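Local coordinates for protein bifunctional sugar-1-phosphate nucleotidylyltransferase/acetyltransferase (Sulfolobus tokodaii, PDB 5Z0A) that makes UDP-N-acetylglucosamine and UDP-N-acetylgalactosamine, joining sugar-1-phosphate nucleotidylyltransferase and amino-sugar-1-phosphate acetyltransferase activities in one chain of a thermostable homotrimer, at residues A[93-98]-A[159-164]; A[303-308]-A[320-325]; A[269-274]-A[287-292]. The protein carries 1 engineered substitution. All coordinates share one frame; numbering follows the deposited sequence.

Contact 1 (A[93-98]-A[159-164]). Engineered in segment 93-98: Asn97 (natural residue Tyr).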
loop_
_atom_site.group_PDB
_atom_site.type_symbol
_atom_site.label_atom_id
_atom_site.label_comp_id
_atom_site.label_asym_id
_atom_site.label_seq_id
_atom_site.Cartn_x
_atom_site.Cartn_y
_atom_site.Cartn_z
ATOM N N ALA A 93 -53.307 19.047 6.165
ATOM C CA ALA A 93 -51.863 19.231 5.887
ATOM C C ALA A 93 -51.248 18.050 5.146
ATOM O O ALA A 93 -51.742 16.915 5.241
ATOM C CB ALA A 93 -51.101 19.515 7.181
ATOM N N LEU A 94 -50.197 18.337 4.379
ATOM C CA LEU A 94 -49.304 17.267 3.857
ATOM C C LEU A 94 -48.255 16.952 4.932
ATOM O O LEU A 94 -47.651 17.848 5.499
ATOM C CB LEU A 94 -48.633 17.706 2.592
ATOM C CG LEU A 94 -47.758 16.647 1.890
ATOM C CD1 LEU A 94 -48.601 15.585 1.186
ATOM C CD2 LEU A 94 -46.890 17.393 0.896
ATOM N N ILE A 95 -48.087 15.673 5.251
ATOM C CA ILE A 95 -47.162 15.259 6.243
ATOM C C ILE A 95 -46.218 14.266 5.584
ATOM O O ILE A 95 -46.661 13.299 4.984
ATOM C CB ILE A 95 -47.892 14.593 7.396
ATOM C CG1 ILE A 95 -48.837 15.621 8.053
ATOM C CG2 ILE A 95 -46.905 14.051 8.427
ATOM C CD1 ILE A 95 -49.872 14.959 8.935
ATOM N N ILE A 96 -44.914 14.487 5.703
ATOM C CA ILE A 96 -43.940 13.481 5.230
ATOM C C ILE A 96 -42.905 13.087 6.289
ATOM O O ILE A 96 -42.393 13.950 7.020
ATOM C CB ILE A 96 -43.244 13.941 3.932
ATOM C CG1 ILE A 96 -42.367 15.133 4.148
ATOM C CG2 ILE A 96 -44.255 14.320 2.837
ATOM C CD1 ILE A 96 -41.304 15.195 3.080
ATOM N N ASN A 97 -42.575 11.805 6.374
ATOM C CA ASN A 97 -41.471 11.390 7.246
ATOM C C ASN A 97 -40.144 11.910 6.728
ATOM O O ASN A 97 -39.872 11.839 5.517
ATOM C CB ASN A 97 -41.346 9.889 7.341
ATOM C CG ASN A 97 -42.413 9.278 8.178
ATOM O OD1 ASN A 97 -43.157 9.964 8.865
ATOM N ND2 ASN A 97 -42.502 7.951 8.129
ATOM N N GLY A 98 -39.328 12.448 7.635
ATOM C CA GLY A 98 -38.054 13.118 7.252
ATOM C C GLY A 98 -36.922 12.158 6.943
ATOM O O GLY A 98 -35.878 12.591 6.537
ATOM N N GLY A 159 -45.026 6.622 4.226
ATOM C CA GLY A 159 -44.708 7.774 5.118
ATOM C C GLY A 159 -45.030 9.130 4.508
ATOM O O GLY A 159 -44.398 10.126 4.843
ATOM N N ILE A 160 -45.989 9.159 3.590
ATOM C CA ILE A 160 -46.457 10.385 2.941
ATOM C C ILE A 160 -47.988 10.408 3.119
ATOM O O ILE A 160 -48.681 9.547 2.579
ATOM C CB ILE A 160 -46.065 10.454 1.455
ATOM C CG1 ILE A 160 -44.529 10.428 1.311
ATOM C CG2 ILE A 160 -46.581 11.721 0.822
ATOM C CD1 ILE A 160 -44.056 10.115 -0.107
ATOM N N TYR A 161 -48.474 11.414 3.858
ATOM C CA TYR A 161 -49.878 11.549 4.214
ATOM C C TYR A 161 -50.448 12.899 3.869
ATOM O O TYR A 161 -49.783 13.938 4.062
ATOM C CB TYR A 161 -50.044 11.357 5.711
ATOM C CG TYR A 161 -49.160 10.290 6.333
ATOM C CD1 TYR A 161 -47.991 10.619 6.986
ATOM C CD2 TYR A 161 -49.521 8.949 6.315
ATOM C CE1 TYR A 161 -47.204 9.646 7.608
ATOM C CE2 TYR A 161 -48.761 7.991 6.948
ATOM C CZ TYR A 161 -47.586 8.365 7.587
ATOM O OH TYR A 161 -46.865 7.420 8.237
ATOM N N LYS A 162 -51.725 12.915 3.476
ATOM C CA LYS A 162 -52.514 14.159 3.444
ATOM C C LYS A 162 -53.653 13.929 4.397
ATOM O O LYS A 162 -54.575 13.137 4.119
ATOM C CB LYS A 162 -53.012 14.462 2.018
ATOM C CG LYS A 162 -53.411 15.894 1.769
ATOM C CD LYS A 162 -54.752 16.322 2.362
ATOM C CE LYS A 162 -55.926 15.480 1.907
ATOM N NZ LYS A 162 -57.235 16.128 2.327
ATOM N N LEU A 163 -53.542 14.562 5.564
ATOM C CA LEU A 163 -54.475 14.303 6.652
ATOM C C LEU A 163 -55.235 15.574 7.018
ATOM O O LEU A 163 -54.705 16.707 6.932
ATOM C CB LEU A 163 -53.764 13.745 7.873
ATOM C CG LEU A 163 -52.960 12.463 7.694
ATOM C CD1 LEU A 163 -52.274 12.048 8.988
ATOM C CD2 LEU A 163 -53.851 11.337 7.221
ATOM N N ASN A 164 -56.482 15.359 7.425
ATOM C CA ASN A 164 -57.362 16.440 7.930
ATOM C C ASN A 164 -57.183 16.604 9.447
ATOM O O ASN A 164 -56.725 15.662 10.134
ATOM C CB ASN A 164 -58.828 16.139 7.559
ATOM C CG ASN A 164 -59.016 15.925 6.047
ATOM O OD1 ASN A 164 -58.294 16.503 5.233
ATOM N ND2 ASN A 164 -59.995 15.107 5.677
#

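Contact 2 (A[303-308]-A[320-325])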
loop_
_atom_site.group_PDB
_atom_site.type_symbol
_atom_site.label_atom_id
_atom_site.label_comp_id
_atom_site.label_asym_id
_atom_site.label_seq_id
_atom_site.Cartn_x
_atom_site.Cartn_y
_atom_site.Cartn_z
ATOM N N GLY A 303 -14.845 17.382 3.171
ATOM C CA GLY A 303 -13.513 17.709 3.726
ATOM C C GLY A 303 -12.676 16.466 4.015
ATOM O O GLY A 303 -11.552 16.593 4.521
ATOM N N SER A 304 -13.171 15.265 3.726
ATOM C CA SER A 304 -12.437 14.049 4.139
ATOM C C SER A 304 -11.299 13.732 3.181
ATOM O O SER A 304 -11.390 14.022 1.983
ATOM C CB SER A 304 -13.368 12.893 4.356
ATOM O OG SER A 304 -14.093 13.194 5.569
ATOM N N LYS A 305 -10.195 13.232 3.730
ATOM C CA LYS A 305 -8.976 13.042 2.985
ATOM C C LYS A 305 -8.479 11.605 3.083
ATOM O O LYS A 305 -8.364 11.073 4.195
ATOM C CB LYS A 305 -7.883 13.965 3.476
ATOM C CG LYS A 305 -8.329 15.411 3.526
ATOM C CD LYS A 305 -7.213 16.324 3.890
ATOM C CE LYS A 305 -7.624 17.737 3.527
ATOM N NZ LYS A 305 -6.774 18.679 4.259
ATOM N N ILE A 306 -8.175 11.012 1.917
ATOM C CA ILE A 306 -7.569 9.670 1.818
ATOM C C ILE A 306 -6.310 9.811 0.990
ATOM O O ILE A 306 -6.374 9.664 -0.262
ATOM C CB ILE A 306 -8.491 8.660 1.158
ATOM C CG1 ILE A 306 -9.980 8.764 1.586
ATOM C CG2 ILE A 306 -7.918 7.264 1.383
ATOM C CD1 ILE A 306 -10.256 8.371 2.983
ATOM N N PRO A 307 -5.201 10.285 1.607
ATOM C CA PRO A 307 -4.110 10.849 0.763
ATOM C C PRO A 307 -3.128 9.845 0.165
ATOM O O PRO A 307 -2.493 10.162 -0.825
ATOM C CB PRO A 307 -3.392 11.842 1.723
ATOM C CG PRO A 307 -3.716 11.305 3.083
ATOM C CD PRO A 307 -5.098 10.726 2.983
ATOM N N HIS A 308 -3.001 8.616 0.714
ATOM C CA HIS A 308 -1.931 7.687 0.225
ATOM C C HIS A 308 -2.206 6.255 0.425
ATOM O O HIS A 308 -2.493 5.868 1.540
ATOM C CB HIS A 308 -0.573 7.897 0.984
ATOM C CG HIS A 308 -0.263 9.308 1.370
ATOM N ND1 HIS A 308 0.379 10.193 0.529
ATOM C CD2 HIS A 308 -0.460 9.967 2.541
ATOM C CE1 HIS A 308 0.535 11.349 1.161
ATOM N NE2 HIS A 308 0.076 11.217 2.399
ATOM N N ASP A 320 -14.755 15.489 7.551
ATOM C CA ASP A 320 -13.486 15.848 8.182
ATOM C C ASP A 320 -12.713 14.629 8.716
ATOM O O ASP A 320 -12.043 14.691 9.752
ATOM C CB ASP A 320 -13.731 16.868 9.284
ATOM C CG ASP A 320 -14.341 18.173 8.761
ATOM O OD1 ASP A 320 -13.901 18.695 7.674
ATOM O OD2 ASP A 320 -15.281 18.687 9.450
ATOM N N VAL A 321 -12.736 13.531 7.964
ATOM C CA VAL A 321 -12.000 12.336 8.300
ATOM C C VAL A 321 -10.650 12.379 7.613
ATOM O O VAL A 321 -10.513 12.831 6.460
ATOM C CB VAL A 321 -12.774 11.063 7.891
ATOM C CG1 VAL A 321 -11.912 9.805 8.050
ATOM C CG2 VAL A 321 -14.015 10.920 8.745
ATOM N N ASN A 322 -9.629 11.879 8.300
ATOM C CA ASN A 322 -8.270 11.711 7.696
ATOM C C ASN A 322 -7.791 10.256 7.864
ATOM O O ASN A 322 -7.671 9.776 8.960
ATOM C CB ASN A 322 -7.231 12.665 8.301
ATOM C CG ASN A 322 -5.924 12.752 7.433
ATOM O OD1 ASN A 322 -5.063 11.823 7.416
ATOM N ND2 ASN A 322 -5.776 13.861 6.692
ATOM N N PHE A 323 -7.482 9.627 6.741
ATOM C CA PHE A 323 -6.888 8.314 6.696
ATOM C C PHE A 323 -5.358 8.403 6.545
ATOM O O PHE A 323 -4.877 8.886 5.558
ATOM C CB PHE A 323 -7.408 7.491 5.552
ATOM C CG PHE A 323 -8.682 6.725 5.855
ATOM C CD1 PHE A 323 -9.508 7.054 6.923
ATOM C CD2 PHE A 323 -9.016 5.632 5.068
ATOM C CE1 PHE A 323 -10.674 6.308 7.171
ATOM C CE2 PHE A 323 -10.183 4.892 5.314
ATOM C CZ PHE A 323 -11.003 5.221 6.360
ATOM N N GLY A 324 -4.641 7.961 7.564
ATOM C CA GLY A 324 -3.203 7.864 7.458
ATOM C C GLY A 324 -2.875 6.938 6.264
ATOM O O GLY A 324 -3.671 6.025 5.880
ATOM N N ALA A 325 -1.725 7.181 5.654
ATOM C CA ALA A 325 -1.199 6.277 4.620
ATOM C C ALA A 325 -1.345 4.814 4.986
ATOM O O ALA A 325 -1.013 4.385 6.110
ATOM C CB ALA A 325 0.285 6.592 4.365
#

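Contact 3 (A[269-274]-A[287-292])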
loop_
_atom_site.group_PDB
_atom_site.type_symbol
_atom_site.label_atom_id
_atom_site.label_comp_id
_atom_site.label_asym_id
_atom_site.label_seq_id
_atom_site.Cartn_x
_atom_site.Cartn_y
_atom_site.Cartn_z
ATOM N N SER A 269 -12.427 19.407 -4.927
ATOM C CA SER A 269 -11.770 18.140 -4.605
ATOM C C SER A 269 -10.410 18.121 -5.270
ATOM O O SER A 269 -10.213 18.813 -6.268
ATOM C CB SER A 269 -12.629 16.929 -5.034
ATOM O OG SER A 269 -13.762 16.802 -4.140
ATOM N N GLU A 270 -9.500 17.309 -4.764
ATOM C CA GLU A 270 -8.172 17.188 -5.316
ATOM C C GLU A 270 -7.881 15.689 -5.480
ATOM O O GLU A 270 -7.750 14.941 -4.504
ATOM C CB GLU A 270 -7.183 17.918 -4.363
ATOM C CG GLU A 270 -5.740 17.972 -4.874
ATOM C CD GLU A 270 -4.825 18.738 -3.909
ATOM O OE1 GLU A 270 -3.877 18.141 -3.383
ATOM O OE2 GLU A 270 -5.112 19.900 -3.606
ATOM N N ILE A 271 -7.751 15.277 -6.726
ATOM C CA ILE A 271 -7.603 13.867 -7.090
ATOM C C ILE A 271 -6.329 13.613 -7.851
ATOM O O ILE A 271 -5.979 14.347 -8.770
ATOM C CB ILE A 271 -8.761 13.439 -8.016
ATOM C CG1 ILE A 271 -10.108 13.950 -7.493
ATOM C CG2 ILE A 271 -8.759 11.985 -8.263
ATOM C CD1 ILE A 271 -10.531 13.358 -6.162
ATOM N N GLY A 272 -5.637 12.572 -7.447
ATOM C CA GLY A 272 -4.434 12.095 -8.108
ATOM C C GLY A 272 -3.158 12.738 -7.601
ATOM O O GLY A 272 -3.171 13.374 -6.518
ATOM N N PRO A 273 -2.039 12.529 -8.295
ATOM C CA PRO A 273 -1.922 11.639 -9.420
ATOM C C PRO A 273 -2.140 10.161 -9.109
ATOM O O PRO A 273 -2.058 9.763 -7.972
ATOM C CB PRO A 273 -0.475 11.865 -9.855
ATOM C CG PRO A 273 0.245 11.994 -8.530
ATOM C CD PRO A 273 -0.705 12.828 -7.728
ATOM N N ASN A 274 -2.361 9.391 -10.163
ATOM C CA ASN A 274 -2.368 7.946 -10.078
ATOM C C ASN A 274 -3.388 7.413 -9.033
ATOM O O ASN A 274 -3.093 6.516 -8.235
ATOM C CB ASN A 274 -0.899 7.431 -9.818
ATOM C CG ASN A 274 0.072 7.867 -10.895
ATOM O OD1 ASN A 274 -0.316 7.989 -12.066
ATOM N ND2 ASN A 274 1.355 8.191 -10.495
ATOM N N ASN A 287 -12.802 16.886 -1.193
ATOM C CA ASN A 287 -12.129 15.660 -0.804
ATOM C C ASN A 287 -10.756 15.547 -1.397
ATOM O O ASN A 287 -10.486 16.020 -2.513
ATOM C CB ASN A 287 -12.938 14.498 -1.228
ATOM C CG ASN A 287 -14.245 14.470 -0.496
ATOM O OD1 ASN A 287 -14.310 14.205 0.747
ATOM N ND2 ASN A 287 -15.271 14.792 -1.189
ATOM N N LYS A 288 -9.877 14.896 -0.675
ATOM C CA LYS A 288 -8.552 14.660 -1.144
ATOM C C LYS A 288 -8.445 13.162 -1.388
ATOM O O LYS A 288 -8.620 12.380 -0.473
ATOM C CB LYS A 288 -7.539 15.164 -0.089
ATOM C CG LYS A 288 -6.077 14.668 -0.276
ATOM C CD LYS A 288 -5.396 15.294 -1.471
ATOM C CE LYS A 288 -3.837 15.098 -1.454
ATOM N NZ LYS A 288 -3.307 15.574 -2.766
ATOM N N ILE A 289 -8.125 12.784 -2.612
ATOM C CA ILE A 289 -7.811 11.363 -2.949
ATOM C C ILE A 289 -6.495 11.331 -3.658
ATOM O O ILE A 289 -6.346 11.892 -4.762
ATOM C CB ILE A 289 -8.889 10.730 -3.892
ATOM C CG1 ILE A 289 -10.283 10.768 -3.277
ATOM C CG2 ILE A 289 -8.504 9.326 -4.262
ATOM C CD1 ILE A 289 -10.463 9.964 -1.990
ATOM N N GLY A 290 -5.521 10.695 -3.060
ATOM C CA GLY A 290 -4.109 10.847 -3.470
ATOM C C GLY A 290 -3.582 9.696 -4.244
ATOM O O GLY A 290 -4.346 8.843 -4.783
ATOM N N ALA A 291 -2.259 9.627 -4.328
ATOM C CA ALA A 291 -1.568 8.604 -5.162
ATOM C C ALA A 291 -1.738 7.232 -4.578
ATOM O O ALA A 291 -1.574 7.046 -3.360
ATOM C CB ALA A 291 -0.102 8.917 -5.301
ATOM N N SER A 292 -1.974 6.275 -5.461
ATOM C CA SER A 292 -2.229 4.854 -5.123
ATOM C C SER A 292 -3.380 4.681 -4.168
ATOM O O SER A 292 -3.317 3.899 -3.233
ATOM C CB SER A 292 -0.937 4.202 -4.538
ATOM O OG SER A 292 0.165 4.360 -5.371
HETATM O O HOH W 1 -4.811 14.531 -4.898
#

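Contact 1 (A[93-98]-A[159-164])
Ile95 and Tyr161 face each other as a hydrogen-bonded antiparallel pair in the central mixed sheet of the nucleotidylyltransferase domain, a GT-A type fold. The strand axes of 93-97 and 160-164 approach to 4.6 Å at 150°, a twisted antiparallel arrangement. Two bonds close the pair, Ile95 N to Tyr161 O at 2.7 Å and Tyr161 N to Ile95 O at 2.8 Å; matching bonds join Ala93 to Leu163.

On the face carrying Ile95, this isoleucine is the bump. Its two branches part: CG1, beside the backbone N (chi1 -63°), sends CD1 to Leu163 CD1 at 3.8 Å, whereas CG2 comes to Tyr161 CD1 at 3.9 Å. It thus fills the hollow between leucine and phenol ring, crossing Leu163 at about a right angle. Helix 184-194 covers this face, touching Tyr161 and Leu163, and the Tyr161 hydroxyl is hydrogen-bonded to Asn157, a residue of the sugar-phosphate site.

On the other face Ile96 and Ile160 lie side by side, CG2 to CG2 at 4.0 Å, and helix 106-111 packs on Leu94 and Ile160. Lys162 folds away, its ammonium in a salt bridge with Glu92 and hydrogen-bonded to Leu114 O.

At the strand end the engineered Asn97, tyrosine in the natural protein and a sugar-phosphate-binding position, lies against Gly159, whose positive phi (76°) marks the corner. Asn97 N donates to Gly159 O at 2.9 Å, while its amide ND2 rests 3.7 Å from Gly159 CA.

Contact 2 (A[303-308]-A[320-325])
With chi1 at -41° Ile306 turns CG1 beside its own backbone N, and a second bend at chi2 (-69°) carries CD1 across to Phe323. The phenyl group, also beside its backbone N, points the same way as the isoleucine, so the two lie side by side and the methyl sits over one face of the ring. CD1 is 4.0 Å from the ring centroid, a CH-pi contact displaced toward the rim on the CG and CD2 side; Ile306 CD1 to Phe323 CD2 is 3.7 Å. Ile317 touches both side chains, which places them in the interior of the coil.

The backbones run nearly parallel, their end-to-end directions differing by 3°. Lys305 N gives a bond to Val321 O at 2.8 Å, and Phe323 N returns one to Lys305 O at 3.1 Å, a single bridge between Lys305 and Asn322. One step earlier a side chain replaces the backbone acceptor: Ser304 OG receives Val321 N at 2.8 Å, and the hydroxyl is also hydrogen-bonded to Ala318 O, so two bonds fix its position.

On the side of the exposed Lys305, Asn322 ND2 lies 3.8 Å from Lys305 CB, crossing a lysine whose extended chain leads away. At the far end, the CB atoms of His308 and Ala325 meet at 3.7 Å. The imidazole also brushes Ala325 CB, obliquely, while its ND1 is hydrogen-bonded to Glu294 of the second subunit and the ring stacks on Tyr311 of that subunit.

Parallel segments in register, bonded backbone to backbone with buried apolar side chains between them, are the arrangement of successive coils in the left-handed parallel beta-helix of hexapeptide-repeat acyltransferases, here the acetyltransferase domain through which the protein trimerises.

Contact 3 (A[269-274]-A[287-292])
Ile271 and Ile289 pair in register on neighbouring coils of the left-handed beta-helix that forms the hexapeptide-repeat acetyltransferase domain. The two segments run 5° from parallel. Inside, packing is close: the isoleucines point the same way, and Ile271 lays CD1 against Ile289 CB at 3.8 Å. Leu283 touches both from the same interior.

Backbone bonds hold this part evenly. Glu270 N reaches Asn287 O at 2.8 Å, Ile289 N reaches Glu270 O and Gly272 N reaches Ile289 O, each at 2.9 Å. Before them, Asn287 N donates to Ser269 OG, a hydroxyl also hydrogen-bonded to Gly266 O.

The opposite sheet face, with the partly exposed Glu270 and Lys288, is held by charge and water. Glu270 extends straight, whereas Lys288 bends once at chi2 (71°) to cross it obliquely; its ammonium meets the carboxylate on the anti side, 21° out of plane, in a salt bridge of 2.7 Å from Lys288 NZ to Glu270 OE1. A water accepts from the same ammonium and lies near backbone carbonyls of both segments.

Past the cis peptide before Pro273, the coils approach neighbouring subunits: Tyr276 of the second subunit packs on Pro273 and Ala291. Here Pro273 O comes within 3.1 Å of Ala291 CA, a CA-H...O contact, and Ser292 N donates to Asn274 O at 3.0 Å from above the carbonyl plane.

How the contacts relate
From the N terminus, contact 1 comes first, closing a 60-residue excursion that includes helix 106-111 and strand 117-123 and joining two central strands of the nucleotidylyltransferase sheet. The chain then enters the acetyltransferase domain, where contact 3 closes a loop of 12 residues and contact 2 one of 11. All three follow in series, none nested or crossed. Contact 1 stands apart, its centre about 40 Å from that of contact 2 and 43 Å from that of contact 3, across the chain's centre. Contacts 3 and 2 are continuous: strands 288-290 and 305-307 are sheet neighbours, with Ile306 N 2.8 Å from Lys288 O, and both contacts also touch the second subunit.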